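Local coordinates for protein OsmC family peroxiredoxin (Aquifex aeolicus, PDB 2E8E) that probably reduces organic hydroperoxides or related peroxides at a redox-active thiol, as other members of the OsmC family do, at residues E13-S18 / G28-N33; K57-K62 / G91-K96. All blocks are in the same frame, centred on the assembly; numbering follows the deposited sequence.

Contacts 1 and 2 lie on opposite sides of the chain's centre, with their own centres about 38 Å apart and nearest atoms about 23 Å apart. Both are partly buried and mix inner backbone pairing with exposed charged side chains. The helix 34-56 runs between them: contact 1 leads into its start and contact 2 includes its exit. They hold different sheets, contact 1 the three-stranded 3-12, 15-19, 24-28 sheet at the subunit interface, contact 2 the 60-72, 80-90, 121-130 sheet. A threonine hydroxyl gripped by backbone dominates contact 1; contact 2 relies on a strand bridge, a valine pair and a lysine methylene over a carboxylate.

Contact 1: residues E13-S18 / G28-N33; sequences EATFLS and GEKGLN
T15 OG1 is the centre of the polar network between 13-18 and 28-33. It accepts the backbone N-H of K30 (OG1 to N 2.8 Å, 155° at the hydrogen) and donates its own proton to the carbonyl O of E13, OG1 to O again 2.8 Å, approaching from above that carbonyl plane. Two bonds therefore fix the hydroxyl. Beside it, E29 N reaches A14 O at 2.9 Å in a fairly straight bond. With chi1 at -52°, T15 places OG1 beside its own backbone N and sends CG2 over the turn, 3.8 Å from G31 N. A valine here has no hydroxyl for either bond, and would probably leave the turn less firmly tied to the strand.

Outside this knot, the extended K30 chain crosses E13 obliquely, its NZ forming a long salt bridge, 3.9 Å from E13 OE1. E29 OE2 also comes within 3.8 Å of E13 OE1, a crowding of like charge that K30 is likely to ease; E29 OE1 turns to a weak hydrogen bond with H52 of the second subunit. A14, meanwhile, packs on Y51 of that subunit.

G28 makes the close approach possible, since a CB there would clash with A14 O. The type I turn from G28 to G31 then presents the two N-H groups. N33 follows as N-cap of helix 34-56. The arrangement is the end of an antiparallel three-stranded meander, with a beta turn carrying strand 24-28, outermost within its own chain, into the long helix at the dimer interface.

Contact 2: residues K57-K62 / G91-K96; sequences KRQEVK and GKVEEK
The E60 carboxylate carries the K92 side chain over one face: K92 CD lies 3.1 Å from E60 OE1 and 3.2 Å from E60 OE2, tight against the plane rather than at its edge. Both side chains run side by side on the same side of the bridge, yet the charged ends stay apart, K92 NZ standing 4.9 Å from E60 OE1 because the lysine bends at its last torsion (chi4 -68°). The Q59 side chain, bent at chi2, crosses those of V93 and E94 at about a right angle, its amide plane 47° from the E94 carboxylate.

E60 N bonds to K92 O at 3.2 Å, and K92 N returns a weak bond to E60 O at 2.9 Å. G91 CA adds a C-H contact to E60 O, where a CB would clash. On the other side, V61 CG2 meets V93 CG2 at 4.1 Å, and both valines rest on L54 of helix 34-56.

A Schellman motif with R58 at C-prime ends that helix, and an inverse gamma turn centred on K92 spans G91-V93. Past corners at 62 and 91, antiparallel bridges E60-K92 (hydrogen-bonded) and V61-G91 (non-hydrogen-bonded) lie at the open end of the 60-72/80-90 hairpin.

Contact 1: residues E13-S18 / G28-N33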
loop_
_atom_site.group_PDB
_atom_site.type_symbol
_atom_site.label_atom_id
_atom_site.label_comp_id
_atom_site.label_asym_id
_atom_site.label_seq_id
_atom_site.Cartn_x
_atom_site.Cartn_y
_atom_site.Cartn_z
ATOM N N GLU A 13 -0.204 -16.241 12.888
ATOM C CA GLU A 13 -1.459 -15.674 13.377
ATOM C C GLU A 13 -1.763 -14.326 12.733
ATOM O O GLU A 13 -1.014 -13.364 12.906
ATOM C CB GLU A 13 -1.420 -15.514 14.903
ATOM C CG GLU A 13 -2.647 -14.825 15.494
ATOM C CD GLU A 13 -2.629 -14.789 17.013
ATOM O OE1 GLU A 13 -1.634 -14.300 17.587
ATOM O OE2 GLU A 13 -3.613 -15.249 17.633
ATOM N N ALA A 14 -2.865 -14.274 11.990
ATOM C CA ALA A 14 -3.311 -13.057 11.314
ATOM C C ALA A 14 -2.194 -12.381 10.529
ATOM O O ALA A 14 -2.107 -11.156 10.494
ATOM C CB ALA A 14 -3.892 -12.080 12.332
ATOM N N THR A 15 -1.349 -13.188 9.896
ATOM C CA THR A 15 -0.236 -12.676 9.107
ATOM C C THR A 15 -0.186 -13.429 7.788
ATOM O O THR A 15 -0.500 -14.618 7.731
ATOM C CB THR A 15 1.082 -12.835 9.874
ATOM O OG1 THR A 15 0.925 -12.261 11.178
ATOM C CG2 THR A 15 2.218 -12.120 9.150
ATOM N N PHE A 16 0.217 -12.741 6.724
ATOM C CA PHE A 16 0.236 -13.350 5.400
ATOM C C PHE A 16 1.535 -13.230 4.631
ATOM O O PHE A 16 2.154 -12.169 4.620
ATOM C CB PHE A 16 -0.857 -12.715 4.536
ATOM C CG PHE A 16 -2.234 -12.877 5.094
ATOM C CD1 PHE A 16 -3.051 -13.914 4.661
ATOM C CD2 PHE A 16 -2.695 -12.026 6.089
ATOM C CE1 PHE A 16 -4.315 -14.104 5.217
ATOM C CE2 PHE A 16 -3.958 -12.206 6.655
ATOM C CZ PHE A 16 -4.767 -13.252 6.214
ATOM N N LEU A 17 1.939 -14.325 3.993
ATOM C CA LEU A 17 3.114 -14.297 3.139
ATOM C C LEU A 17 2.503 -13.782 1.842
ATOM O O LEU A 17 1.577 -14.387 1.286
ATOM C CB LEU A 17 3.715 -15.696 2.974
ATOM C CG LEU A 17 4.858 -15.930 3.970
ATOM C CD1 LEU A 17 5.255 -17.404 4.001
ATOM C CD2 LEU A 17 6.052 -15.061 3.574
ATOM N N SER A 18 3.008 -12.642 1.389
ATOM C CA SER A 18 2.481 -11.974 0.212
ATOM C C SER A 18 3.412 -12.033 -0.986
ATOM O O SER A 18 4.495 -11.443 -0.974
ATOM C CB SER A 18 2.187 -10.522 0.582
ATOM O OG SER A 18 1.492 -10.471 1.818
ATOM N N GLY A 28 1.015 -8.198 8.030
ATOM C CA GLY A 28 -0.057 -8.506 8.954
ATOM C C GLY A 28 0.310 -8.254 10.398
ATOM O O GLY A 28 1.250 -7.524 10.701
ATOM N N GLU A 29 -0.441 -8.885 11.291
ATOM C CA GLU A 29 -0.248 -8.736 12.725
ATOM C C GLU A 29 1.187 -8.988 13.198
ATOM O O GLU A 29 1.719 -8.233 14.016
ATOM C CB GLU A 29 -1.223 -9.670 13.443
ATOM C CG GLU A 29 -1.386 -9.411 14.923
ATOM C CD GLU A 29 -2.680 -9.991 15.452
ATOM O OE1 GLU A 29 -3.756 -9.530 15.009
ATOM O OE2 GLU A 29 -2.626 -10.904 16.301
ATOM N N LYS A 30 1.818 -10.041 12.686
ATOM C CA LYS A 30 3.185 -10.360 13.088
ATOM C C LYS A 30 4.217 -10.048 12.013
ATOM O O LYS A 30 5.357 -10.503 12.082
ATOM C CB LYS A 30 3.282 -11.835 13.489
ATOM C CG LYS A 30 2.463 -12.174 14.720
ATOM C CD LYS A 30 2.636 -13.627 15.127
ATOM C CE LYS A 30 1.838 -13.935 16.385
ATOM N NZ LYS A 30 2.079 -15.318 16.880
ATOM N N GLY A 31 3.808 -9.272 11.016
ATOM C CA GLY A 31 4.711 -8.904 9.942
ATOM C C GLY A 31 4.627 -7.410 9.708
ATOM O O GLY A 31 4.368 -6.653 10.643
ATOM N N LEU A 32 4.852 -6.982 8.472
ATOM C CA LEU A 32 4.777 -5.563 8.136
ATOM C C LEU A 32 3.342 -5.083 8.358
ATOM O O LEU A 32 2.395 -5.734 7.925
ATOM C CB LEU A 32 5.176 -5.352 6.675
ATOM C CG LEU A 32 6.635 -5.656 6.317
ATOM C CD1 LEU A 32 6.744 -6.027 4.845
ATOM C CD2 LEU A 32 7.497 -4.439 6.640
ATOM N N ASN A 33 3.185 -3.952 9.036
ATOM C CA ASN A 33 1.859 -3.409 9.308
ATOM C C ASN A 33 1.212 -2.945 8.001
ATOM O O ASN A 33 1.798 -2.162 7.264
ATOM C CB ASN A 33 1.967 -2.245 10.294
ATOM C CG ASN A 33 0.638 -1.590 10.556
ATOM O OD1 ASN A 33 0.297 -0.577 9.939
ATOM N ND2 ASN A 33 -0.144 -2.182 11.458
#

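Contact 2: residues K57-K62 / G91-K96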
loop_
_atom_site.group_PDB
_atom_site.type_symbol
_atom_site.label_atom_id
_atom_site.label_comp_id
_atom_site.label_asym_id
_atom_site.label_seq_id
_atom_site.Cartn_x
_atom_site.Cartn_y
_atom_site.Cartn_z
ATOM N N LYS A 57 15.408 16.716 -15.273
ATOM C CA LYS A 57 15.685 18.139 -15.126
ATOM C C LYS A 57 17.153 18.437 -14.830
ATOM O O LYS A 57 17.502 19.522 -14.360
ATOM C CB LYS A 57 14.778 18.748 -14.054
ATOM C CG LYS A 57 13.318 18.804 -14.491
ATOM C CD LYS A 57 12.445 19.563 -13.509
ATOM C CE LYS A 57 11.007 19.606 -13.995
ATOM N NZ LYS A 57 10.903 20.170 -15.373
ATOM N N ARG A 58 18.001 17.453 -15.106
ATOM C CA ARG A 58 19.447 17.580 -14.942
ATOM C C ARG A 58 19.963 17.862 -13.531
ATOM O O ARG A 58 21.016 18.481 -13.362
ATOM C CB ARG A 58 19.956 18.662 -15.898
ATOM C CG ARG A 58 19.284 18.621 -17.268
ATOM C CD ARG A 58 19.423 17.249 -17.908
ATOM N NE ARG A 58 20.825 16.913 -18.124
ATOM C CZ ARG A 58 21.599 17.496 -19.032
ATOM N NH1 ARG A 58 21.102 18.441 -19.820
ATOM N NH2 ARG A 58 22.872 17.149 -19.141
ATOM N N GLN A 59 19.240 17.403 -12.516
ATOM C CA GLN A 59 19.678 17.627 -11.150
ATOM C C GLN A 59 20.648 16.528 -10.731
ATOM O O GLN A 59 20.539 15.386 -11.174
ATOM C CB GLN A 59 18.476 17.655 -10.200
ATOM C CG GLN A 59 17.418 18.704 -10.541
ATOM C CD GLN A 59 17.993 20.099 -10.705
ATOM O OE1 GLN A 59 18.052 20.631 -11.815
ATOM N NE2 GLN A 59 18.423 20.698 -9.601
ATOM N N GLU A 60 21.608 16.886 -9.887
ATOM C CA GLU A 60 22.592 15.933 -9.396
ATOM C C GLU A 60 22.109 15.470 -8.031
ATOM O O GLU A 60 22.297 16.152 -7.023
ATOM C CB GLU A 60 23.963 16.605 -9.292
ATOM C CG GLU A 60 24.507 17.055 -10.642
ATOM C CD GLU A 60 25.763 17.902 -10.529
ATOM O OE1 GLU A 60 26.763 17.419 -9.955
ATOM O OE2 GLU A 60 25.745 19.052 -11.019
ATOM N N VAL A 61 21.473 14.305 -8.010
ATOM C CA VAL A 61 20.933 13.758 -6.777
ATOM C C VAL A 61 21.859 12.790 -6.055
ATOM O O VAL A 61 22.293 11.786 -6.620
ATOM C CB VAL A 61 19.598 13.033 -7.042
ATOM C CG1 VAL A 61 19.066 12.431 -5.748
ATOM C CG2 VAL A 61 18.593 14.003 -7.636
ATOM N N LYS A 62 22.156 13.105 -4.800
ATOM C CA LYS A 62 22.993 12.248 -3.975
ATOM C C LYS A 62 22.053 11.341 -3.188
ATOM O O LYS A 62 22.351 10.171 -2.946
ATOM C CB LYS A 62 23.831 13.077 -3.000
ATOM C CG LYS A 62 24.629 12.231 -2.022
ATOM C CD LYS A 62 25.257 13.066 -0.916
ATOM C CE LYS A 62 26.247 14.079 -1.461
ATOM N NZ LYS A 62 26.920 14.810 -0.349
ATOM N N GLY A 91 21.796 17.042 -2.616
ATOM C CA GLY A 91 22.740 17.115 -3.718
ATOM C C GLY A 91 22.714 18.488 -4.362
ATOM O O GLY A 91 22.368 19.472 -3.717
ATOM N N LYS A 92 23.101 18.564 -5.630
ATOM C CA LYS A 92 23.068 19.837 -6.341
ATOM C C LYS A 92 21.689 19.876 -6.980
ATOM O O LYS A 92 21.537 19.647 -8.179
ATOM C CB LYS A 92 24.155 19.887 -7.416
ATOM C CG LYS A 92 25.582 19.816 -6.882
ATOM C CD LYS A 92 26.583 19.804 -8.035
ATOM C CE LYS A 92 28.017 19.617 -7.558
ATOM N NZ LYS A 92 28.524 20.784 -6.790
ATOM N N VAL A 93 20.683 20.141 -6.155
ATOM C CA VAL A 93 19.299 20.185 -6.603
ATOM C C VAL A 93 18.684 21.545 -6.309
ATOM O O VAL A 93 18.747 22.036 -5.185
ATOM C CB VAL A 93 18.457 19.099 -5.885
ATOM C CG1 VAL A 93 17.056 19.047 -6.472
ATOM C CG2 VAL A 93 19.148 17.749 -5.999
ATOM N N GLU A 94 18.090 22.153 -7.327
ATOM C CA GLU A 94 17.458 23.453 -7.165
ATOM C C GLU A 94 16.050 23.251 -6.622
ATOM O O GLU A 94 15.323 22.363 -7.066
ATOM C CB GLU A 94 17.415 24.176 -8.508
ATOM C CG GLU A 94 18.797 24.372 -9.110
ATOM C CD GLU A 94 18.746 24.817 -10.551
ATOM O OE1 GLU A 94 18.303 25.956 -10.811
ATOM O OE2 GLU A 94 19.148 24.022 -11.425
ATOM N N GLU A 95 15.678 24.072 -5.648
ATOM C CA GLU A 95 14.365 23.978 -5.030
ATOM C C GLU A 95 13.251 24.003 -6.078
ATOM O O GLU A 95 12.236 23.323 -5.925
ATOM C CB GLU A 95 14.197 25.121 -4.022
ATOM C CG GLU A 95 12.989 25.004 -3.099
ATOM C CD GLU A 95 11.780 25.754 -3.620
ATOM O OE1 GLU A 95 11.934 26.941 -3.983
ATOM O OE2 GLU A 95 10.677 25.167 -3.657
ATOM N N LYS A 96 13.450 24.768 -7.150
ATOM C CA LYS A 96 12.454 24.866 -8.216
ATOM C C LYS A 96 12.250 23.532 -8.931
ATOM O O LYS A 96 11.131 23.191 -9.325
ATOM C CB LYS A 96 12.868 25.919 -9.244
ATOM C CG LYS A 96 14.137 25.569 -10.004
ATOM C CD LYS A 96 14.394 26.539 -11.146
ATOM C CE LYS A 96 15.682 26.191 -11.873
ATOM N NZ LYS A 96 15.715 24.759 -12.296
#